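Local atomic coordinates of WYL1 (Ruminococcus sp., PDB entry 6OAW), a protein that probably modulates the Type VI-D CRISPR-Cas system as an accessory protein carrying a WYL domain. Residues D148-Y151 with Y152-K155; F346-P349 with P350-K354; D371-E374 with E375-L379. All blocks are in the same frame, centred on the assembly; numbering follows the deposited sequence.

Contact 1: D148-Y151 with Y152-K155; sequences DDLY and YENK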
loop_
_atom_site.group_PDB
_atom_site.type_symbol
_atom_site.label_atom_id
_atom_site.label_comp_id
_atom_site.label_asym_id
_atom_site.label_seq_id
_atom_site.Cartn_x
_atom_site.Cartn_y
_atom_site.Cartn_z
ATOM N N ASP B 148 -32.586 10.798 5.208
ATOM C CA ASP B 148 -32.429 10.356 6.616
ATOM C C ASP B 148 -31.532 9.109 6.663
ATOM O O ASP B 148 -31.390 8.538 7.739
ATOM C CB ASP B 148 -33.817 10.157 7.247
ATOM C CG ASP B 148 -34.624 11.446 7.340
ATOM O OD1 ASP B 148 -34.029 12.471 7.739
ATOM O OD2 ASP B 148 -35.833 11.431 6.982
ATOM N N ASP B 149 -30.944 8.693 5.533
ATOM C CA ASP B 149 -30.228 7.395 5.415
ATOM C C ASP B 149 -28.729 7.600 5.633
ATOM O O ASP B 149 -27.961 6.722 5.232
ATOM C CB ASP B 149 -30.521 6.732 4.068
ATOM C CG ASP B 149 -31.940 6.210 3.935
ATOM O OD1 ASP B 149 -32.459 5.671 4.914
ATOM O OD2 ASP B 149 -32.510 6.341 2.862
ATOM N N LEU B 150 -28.319 8.703 6.252
ATOM C CA LEU B 150 -26.909 8.993 6.643
ATOM C C LEU B 150 -26.876 9.376 8.130
ATOM O O LEU B 150 -26.097 10.287 8.510
ATOM C CB LEU B 150 -26.391 10.133 5.753
ATOM C CG LEU B 150 -25.996 9.708 4.336
ATOM C CD1 LEU B 150 -25.745 10.918 3.442
ATOM C CD2 LEU B 150 -24.767 8.816 4.380
ATOM N N TYR B 151 -27.738 8.747 8.930
ATOM C CA TYR B 151 -27.947 9.095 10.357
ATOM C C TYR B 151 -26.593 9.232 11.074
ATOM O O TYR B 151 -26.324 10.272 11.673
ATOM C CB TYR B 151 -28.870 8.054 11.003
ATOM C CG TYR B 151 -29.223 8.312 12.448
ATOM C CD1 TYR B 151 -30.009 9.389 12.830
ATOM C CD2 TYR B 151 -28.762 7.456 13.438
ATOM C CE1 TYR B 151 -30.302 9.622 14.164
ATOM C CE2 TYR B 151 -29.045 7.668 14.772
ATOM C CZ TYR B 151 -29.820 8.754 15.135
ATOM O OH TYR B 151 -30.069 8.952 16.461
ATOM N N TYR B 152 -25.752 8.199 11.021
ATOM C CA TYR B 152 -24.509 8.117 11.828
ATOM C C TYR B 152 -23.425 9.016 11.228
ATOM O O TYR B 152 -22.598 9.534 11.989
ATOM C CB TYR B 152 -24.062 6.663 11.973
ATOM C CG TYR B 152 -25.043 5.829 12.750
ATOM C CD1 TYR B 152 -25.194 5.987 14.118
ATOM C CD2 TYR B 152 -25.850 4.907 12.109
ATOM C CE1 TYR B 152 -26.113 5.228 14.838
ATOM C CE2 TYR B 152 -26.789 4.163 12.804
ATOM C CZ TYR B 152 -26.920 4.315 14.172
ATOM O OH TYR B 152 -27.842 3.530 14.813
ATOM N N GLU B 153 -23.414 9.195 9.906
ATOM C CA GLU B 153 -22.446 10.089 9.225
ATOM C C GLU B 153 -22.709 11.534 9.681
ATOM O O GLU B 153 -21.748 12.247 10.012
ATOM C CB GLU B 153 -22.539 9.894 7.708
ATOM C CG GLU B 153 -21.988 8.553 7.245
ATOM C CD GLU B 153 -22.934 7.359 7.331
ATOM O OE1 GLU B 153 -24.135 7.586 7.597
ATOM O OE2 GLU B 153 -22.476 6.188 7.108
ATOM N N ASN B 154 -23.970 11.930 9.755
ATOM C CA ASN B 154 -24.389 13.289 10.213
ATOM C C ASN B 154 -23.829 13.568 11.620
ATOM O O ASN B 154 -23.390 14.712 11.873
ATOM C CB ASN B 154 -25.909 13.456 10.129
ATOM C CG ASN B 154 -26.360 13.840 8.738
ATOM O OD1 ASN B 154 -26.042 14.923 8.274
ATOM N ND2 ASN B 154 -27.078 12.959 8.060
ATOM N N LYS B 155 -23.803 12.553 12.485
ATOM C CA LYS B 155 -23.312 12.672 13.879
ATOM C C LYS B 155 -21.783 12.703 13.891
ATOM O O LYS B 155 -21.215 13.590 14.541
ATOM C CB LYS B 155 -23.832 11.518 14.741
ATOM C CG LYS B 155 -25.284 11.632 15.210
ATOM C CD LYS B 155 -25.673 10.437 16.075
ATOM C CE LYS B 155 -27.155 10.345 16.366
ATOM N NZ LYS B 155 -27.435 10.593 17.795
#
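Tyr151 and Tyr152 meet through their rings at the start of helix 151-156, where the loop runs into the first turn of this helix. The side chain of Tyr151 can be followed outward. Its CB lies 3.1 Å from Tyr152 N, the ordinary closeness of sequence neighbours, and CG is still near that nitrogen. With CG anti to the backbone N (chi1 -178°), the ring is carried over its neighbour, and CD2 stands 3.6 Å above the plane of the Tyr152 ring, over its centre. This is a T-shaped stack, with the edge of Tyr151 on the face of Tyr152 and the planes at 79°. Farther out, CE2 comes 3.6 Å from Lys155 CE, which CE1 also approaches. CZ lies 3.3 Å from Lys155 CE, and at the tip OH approaches the same CE to 3.2 Å. The last methylene of the lysine, CE, thus crosses the phenol obliquely, an easy neighbour for a long, flexible chain on an exposed surface. Were Tyr152 an alanine, the Tyr151 edge would probably lose the face it rests on and its ring turn more freely, with Lys155 CE still beside it.

Leu150, the N-cap residue, contributes its carbonyl: Asn154 N binds Leu150 O at 3.0 Å and nearly straight. Asn154 ND2 adds a weak bond to that oxygen at 2.9 Å, so one oxygen is gripped by both the backbone N-H and, weakly, the side-chain amide of Asn154. Glu153 bends at chi2 and passes its CD within 3.8 Å of Leu150 CD2, while its OE2 accepts from Val91 N and Glu92 N. Those bonds tie the turn to the start of helix 92-96, whose Ile95 also touches Tyr152. Leu150, buried, packs against Tyr67 of helix 55-71 and Phe164 of helix 161-172.

Contact 2: F346-P349 with P350-K354; sequences FISP and PIQVK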
loop_
_atom_site.group_PDB
_atom_site.type_symbol
_atom_site.label_atom_id
_atom_site.label_comp_id
_atom_site.label_asym_id
_atom_site.label_seq_id
_atom_site.Cartn_x
_atom_site.Cartn_y
_atom_site.Cartn_z
ATOM N N PHE B 346 11.327 -24.113 -17.187
ATOM C CA PHE B 346 10.171 -23.449 -16.558
ATOM C C PHE B 346 8.967 -23.892 -17.357
ATOM O O PHE B 346 9.142 -24.093 -18.572
ATOM C CB PHE B 346 10.433 -21.947 -16.453
ATOM C CG PHE B 346 11.450 -21.616 -15.393
ATOM C CD1 PHE B 346 12.790 -21.544 -15.705
ATOM C CD2 PHE B 346 11.066 -21.397 -14.072
ATOM C CE1 PHE B 346 13.735 -21.244 -14.727
ATOM C CE2 PHE B 346 12.010 -21.105 -13.094
ATOM C CZ PHE B 346 13.345 -21.048 -13.417
ATOM N N ILE B 347 7.857 -24.160 -16.677
ATOM C CA ILE B 347 6.603 -24.673 -17.297
ATOM C C ILE B 347 5.520 -23.602 -17.184
ATOM O O ILE B 347 4.428 -23.802 -17.754
ATOM C CB ILE B 347 6.162 -26.015 -16.672
ATOM C CG1 ILE B 347 6.022 -25.957 -15.150
ATOM C CG2 ILE B 347 7.095 -27.147 -17.092
ATOM C CD1 ILE B 347 5.048 -27.027 -14.608
ATOM N N SER B 348 5.782 -22.514 -16.464
ATOM C CA SER B 348 4.897 -21.328 -16.460
ATOM C C SER B 348 4.789 -20.838 -17.895
ATOM O O SER B 348 5.694 -21.044 -18.685
ATOM C CB SER B 348 5.419 -20.217 -15.576
ATOM O OG SER B 348 5.678 -20.695 -14.272
ATOM N N PRO B 349 3.701 -20.144 -18.267
ATOM C CA PRO B 349 3.593 -19.585 -19.612
ATOM C C PRO B 349 4.841 -18.794 -20.002
ATOM O O PRO B 349 5.433 -18.084 -19.191
ATOM C CB PRO B 349 2.351 -18.694 -19.508
ATOM C CG PRO B 349 1.518 -19.358 -18.424
ATOM C CD PRO B 349 2.522 -19.886 -17.425
ATOM N N PRO B 350 5.336 -18.968 -21.250
ATOM C CA PRO B 350 6.555 -18.283 -21.690
ATOM C C PRO B 350 6.565 -16.770 -21.412
ATOM O O PRO B 350 7.626 -16.184 -21.144
ATOM C CB PRO B 350 6.573 -18.545 -23.212
ATOM C CG PRO B 350 5.791 -19.828 -23.403
ATOM C CD PRO B 350 4.792 -19.893 -22.265
ATOM N N ILE B 351 5.409 -16.122 -21.523
ATOM C CA ILE B 351 5.307 -14.644 -21.325
ATOM C C ILE B 351 5.689 -14.286 -19.875
ATOM O O ILE B 351 6.408 -13.247 -19.705
ATOM C CB ILE B 351 3.937 -14.078 -21.726
ATOM C CG1 ILE B 351 3.973 -12.552 -21.624
ATOM C CG2 ILE B 351 2.831 -14.663 -20.874
ATOM C CD1 ILE B 351 2.792 -11.872 -22.249
ATOM N N GLN B 352 5.306 -15.122 -18.892
ATOM C CA GLN B 352 5.594 -14.874 -17.456
ATOM C C GLN B 352 7.077 -15.108 -17.212
ATOM O O GLN B 352 7.689 -14.334 -16.467
ATOM C CB GLN B 352 4.752 -15.767 -16.562
ATOM C CG GLN B 352 5.010 -15.577 -15.074
ATOM C CD GLN B 352 4.160 -16.547 -14.280
ATOM O OE1 GLN B 352 3.262 -17.196 -14.817
ATOM N NE2 GLN B 352 4.477 -16.690 -13.006
ATOM N N VAL B 353 7.657 -16.135 -17.832
ATOM C CA VAL B 353 9.132 -16.386 -17.734
ATOM C C VAL B 353 9.879 -15.124 -18.199
ATOM O O VAL B 353 10.790 -14.669 -17.491
ATOM C CB VAL B 353 9.549 -17.636 -18.540
ATOM C CG1 VAL B 353 11.008 -17.992 -18.321
ATOM C CG2 VAL B 353 8.687 -18.820 -18.161
ATOM N N LYS B 354 9.508 -14.608 -19.361
ATOM C CA LYS B 354 10.101 -13.402 -19.992
ATOM C C LYS B 354 9.972 -12.195 -19.038
ATOM O O LYS B 354 10.979 -11.491 -18.777
ATOM C CB LYS B 354 9.301 -13.136 -21.267
ATOM C CG LYS B 354 10.039 -12.763 -22.518
ATOM C CD LYS B 354 9.336 -11.678 -23.292
ATOM C CE LYS B 354 7.984 -12.069 -23.835
ATOM N NZ LYS B 354 7.141 -10.869 -24.033
#
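Val353 pushes one methyl, CG2, back into a shallow hollow formed by the residues that precede its helix. CG2 comes 3.5 Å from Pro349 O and 3.8 Å from Ser348 O, and Phe346 CB closes the hollow at 4.0 Å. The branch takes this direction because CG2 lies beside the backbone N while CG1 is anti to it (chi1 -173°). A beta-branched, compact residue suits the place, since it fills the dip without needing a polar partner.

A second bump is the amide end of Gln352. Its extended chain brings OE1 to 3.8 Å from Ser348 CB, and the same oxygen is 3.8 Å from Pro349 CD, so the amide leans over the junction between serine and proline. Hydrogen bonds from NE2 to Gln328 O, and between Ser348 OG and Ile331 N, help to hold these polar ends.

Pro349 O receives two backbone donors: Val353 N at 3.3 Å, almost straight, and Gln352 N at 3.0 Å, from above the carbonyl plane. Pro350 lacks an N-H, which costs nothing in a first helical turn, and its ring restrains phi to a helical value. Phe346, at the end of strand 342-346, sends its ring away to an edge-to-face stack with Phe357. Together this is a strand-to-helix connection, with Pro349 as the N-cap of helix 350-357 and a proline in the first turn.

Contact 3: D371-E374 with E375-L379; sequences DSFE and EMRTL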
loop_
_atom_site.group_PDB
_atom_site.type_symbol
_atom_site.label_atom_id
_atom_site.label_comp_id
_atom_site.label_asym_id
_atom_site.label_seq_id
_atom_site.Cartn_x
_atom_site.Cartn_y
_atom_site.Cartn_z
ATOM N N ASP B 371 11.359 -17.016 -29.702
ATOM C CA ASP B 371 10.693 -15.730 -29.391
ATOM C C ASP B 371 11.295 -14.984 -28.205
ATOM O O ASP B 371 11.615 -13.750 -28.326
ATOM C CB ASP B 371 9.297 -16.029 -28.873
ATOM C CG ASP B 371 8.336 -16.029 -30.001
ATOM O OD1 ASP B 371 8.809 -15.666 -31.078
ATOM O OD2 ASP B 371 7.173 -16.356 -29.765
ATOM N N SER B 372 11.327 -15.663 -27.065
ATOM C CA SER B 372 11.854 -15.121 -25.788
ATOM C C SER B 372 13.352 -14.845 -25.948
ATOM O O SER B 372 13.807 -13.749 -25.636
ATOM C CB SER B 372 11.563 -16.088 -24.674
ATOM O OG SER B 372 10.162 -16.318 -24.575
ATOM N N PHE B 373 14.102 -15.775 -26.514
ATOM C CA PHE B 373 15.542 -15.546 -26.773
ATOM C C PHE B 373 15.735 -14.268 -27.608
ATOM O O PHE B 373 16.536 -13.414 -27.211
ATOM C CB PHE B 373 16.175 -16.723 -27.488
ATOM C CG PHE B 373 17.624 -16.444 -27.759
ATOM C CD1 PHE B 373 18.534 -16.530 -26.730
ATOM C CD2 PHE B 373 18.061 -16.107 -29.028
ATOM C CE1 PHE B 373 19.866 -16.267 -26.953
ATOM C CE2 PHE B 373 19.397 -15.831 -29.236
ATOM C CZ PHE B 373 20.292 -15.898 -28.200
ATOM N N GLU B 374 14.984 -14.128 -28.697
ATOM C CA GLU B 374 15.155 -13.034 -29.682
ATOM C C GLU B 374 14.734 -11.681 -29.057
ATOM O O GLU B 374 15.442 -10.680 -29.279
ATOM C CB GLU B 374 14.383 -13.362 -30.958
ATOM C CG GLU B 374 14.929 -14.578 -31.715
ATOM C CD GLU B 374 13.995 -15.168 -32.755
ATOM O OE1 GLU B 374 14.218 -16.341 -33.163
ATOM O OE2 GLU B 374 13.099 -14.426 -33.206
ATOM N N GLU B 375 13.656 -11.653 -28.263
ATOM C CA GLU B 375 13.210 -10.413 -27.563
ATOM C C GLU B 375 14.259 -10.012 -26.524
ATOM O O GLU B 375 14.581 -8.843 -26.464
ATOM C CB GLU B 375 11.864 -10.556 -26.853
ATOM C CG GLU B 375 10.691 -10.478 -27.800
ATOM C CD GLU B 375 9.377 -10.818 -27.122
ATOM O OE1 GLU B 375 8.672 -11.749 -27.627
ATOM O OE2 GLU B 375 9.114 -10.189 -26.042
HETATM N N MSE B 376 14.750 -10.955 -25.731
HETATM C CA MSE B 376 15.756 -10.647 -24.687
HETATM C C MSE B 376 17.028 -10.148 -25.369
HETATM O O MSE B 376 17.556 -9.132 -24.895
HETATM C CB MSE B 376 16.062 -11.861 -23.819
HETATM C CG MSE B 376 14.896 -12.311 -22.942
HETATM SE SE MSE B 376 14.126 -10.871 -21.808
HETATM C CE MSE B 376 12.701 -10.088 -22.928
ATOM N N ARG B 377 17.469 -10.801 -26.465
ATOM C CA ARG B 377 18.708 -10.391 -27.163
ATOM C C ARG B 377 18.554 -8.931 -27.639
ATOM O O ARG B 377 19.491 -8.147 -27.425
ATOM C CB ARG B 377 19.066 -11.307 -28.331
ATOM C CG ARG B 377 20.411 -10.947 -28.956
ATOM C CD ARG B 377 20.657 -11.783 -30.173
ATOM N NE ARG B 377 21.986 -11.535 -30.712
ATOM C CZ ARG B 377 22.290 -11.579 -32.004
ATOM N NH1 ARG B 377 21.359 -11.888 -32.893
ATOM N NH2 ARG B 377 23.522 -11.324 -32.403
ATOM N N THR B 378 17.431 -8.598 -28.273
ATOM C CA THR B 378 17.096 -7.230 -28.742
ATOM C C THR B 378 17.097 -6.259 -27.544
ATOM O O THR B 378 17.807 -5.241 -27.616
ATOM C CB THR B 378 15.735 -7.244 -29.449
ATOM O OG1 THR B 378 15.947 -8.052 -30.603
ATOM C CG2 THR B 378 15.228 -5.866 -29.847
ATOM N N LEU B 379 16.348 -6.568 -26.474
ATOM C CA LEU B 379 16.265 -5.672 -25.291
ATOM C C LEU B 379 17.682 -5.362 -24.799
ATOM O O LEU B 379 18.020 -4.162 -24.624
ATOM C CB LEU B 379 15.432 -6.330 -24.192
ATOM C CG LEU B 379 15.419 -5.619 -22.835
ATOM C CD1 LEU B 379 14.730 -4.249 -22.931
ATOM C CD2 LEU B 379 14.719 -6.508 -21.796
#
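Thr378 folds its hydroxyl back onto the carbonyl one turn earlier in helix 370-389. With OG1 beside the backbone N (chi1 -65°), it donates to Glu374 O at 3.0 Å. Thr378 N donates to this oxygen at 3.1 Å, and the two donors arrive from opposite faces of its carbonyl plane. Here the threonine hydroxyl finds an acceptor within the helix itself.

Glu375 also lies back along the helix: CG passes 3.4 Å from Asp371 O, the acceptor of Glu375 N. Its chain then runs extended to a carboxylate whose OE2 forms a salt bridge with Lys354. Asp371 OD1 stands 5.2 Å from Glu375 OE1, so the lysine may ease some of the repulsion between two like charges.

Met376, whose natural methionine was replaced by selenomethionine, is folded rather than extended. CG sits 3.2 Å from Ser372 O, and bends at chi2 and chi3 carry the end of the chain away from the preceding turn. There it packs on Ile366 and on Tyr387 of the second subunit, a buried place that suits the long, apolar chain of a methionine.

Arg377 does the reverse. CG is anti to the backbone N (chi1 -175°) and the chain stays straight to NE; on the way, Arg377 CD lies 4.3 Å from Phe373 CE2. NE hydrogen-bonds to Asn388 OD1 of the second subunit, while both Phe373 and Arg377 pack on Val391 of that chain. The chemistry thus divides the helix: carbonyls are met by amides and a hydroxyl along it, the charge of Glu375 is met within the chain by Lys354, and Arg377 contributes a hydrogen bond and apolar contact to the packing of the two copies.

How the contacts relate
Contact 1 lies far from the other two, on the opposite side of the chain's centre: its centre is about 52 Å from that of contact 2 and about 59 Å from that of contact 3. Contacts 2 and 3 are neighbours, with centres about 14 Å apart. They touch through Lys354, whose NZ forms a salt bridge of 2.9 Å with Glu375 OE2, and whose CD lies 3.7 Å from Met376 CE. Contacts 1 and 2 both begin a helix, while contact 3 lies within one. Of the three, contact 3 alone reaches the second subunit, so Lys354, through its salt bridge, links the helix start at 346-354 to a helix that takes part in dimer packing.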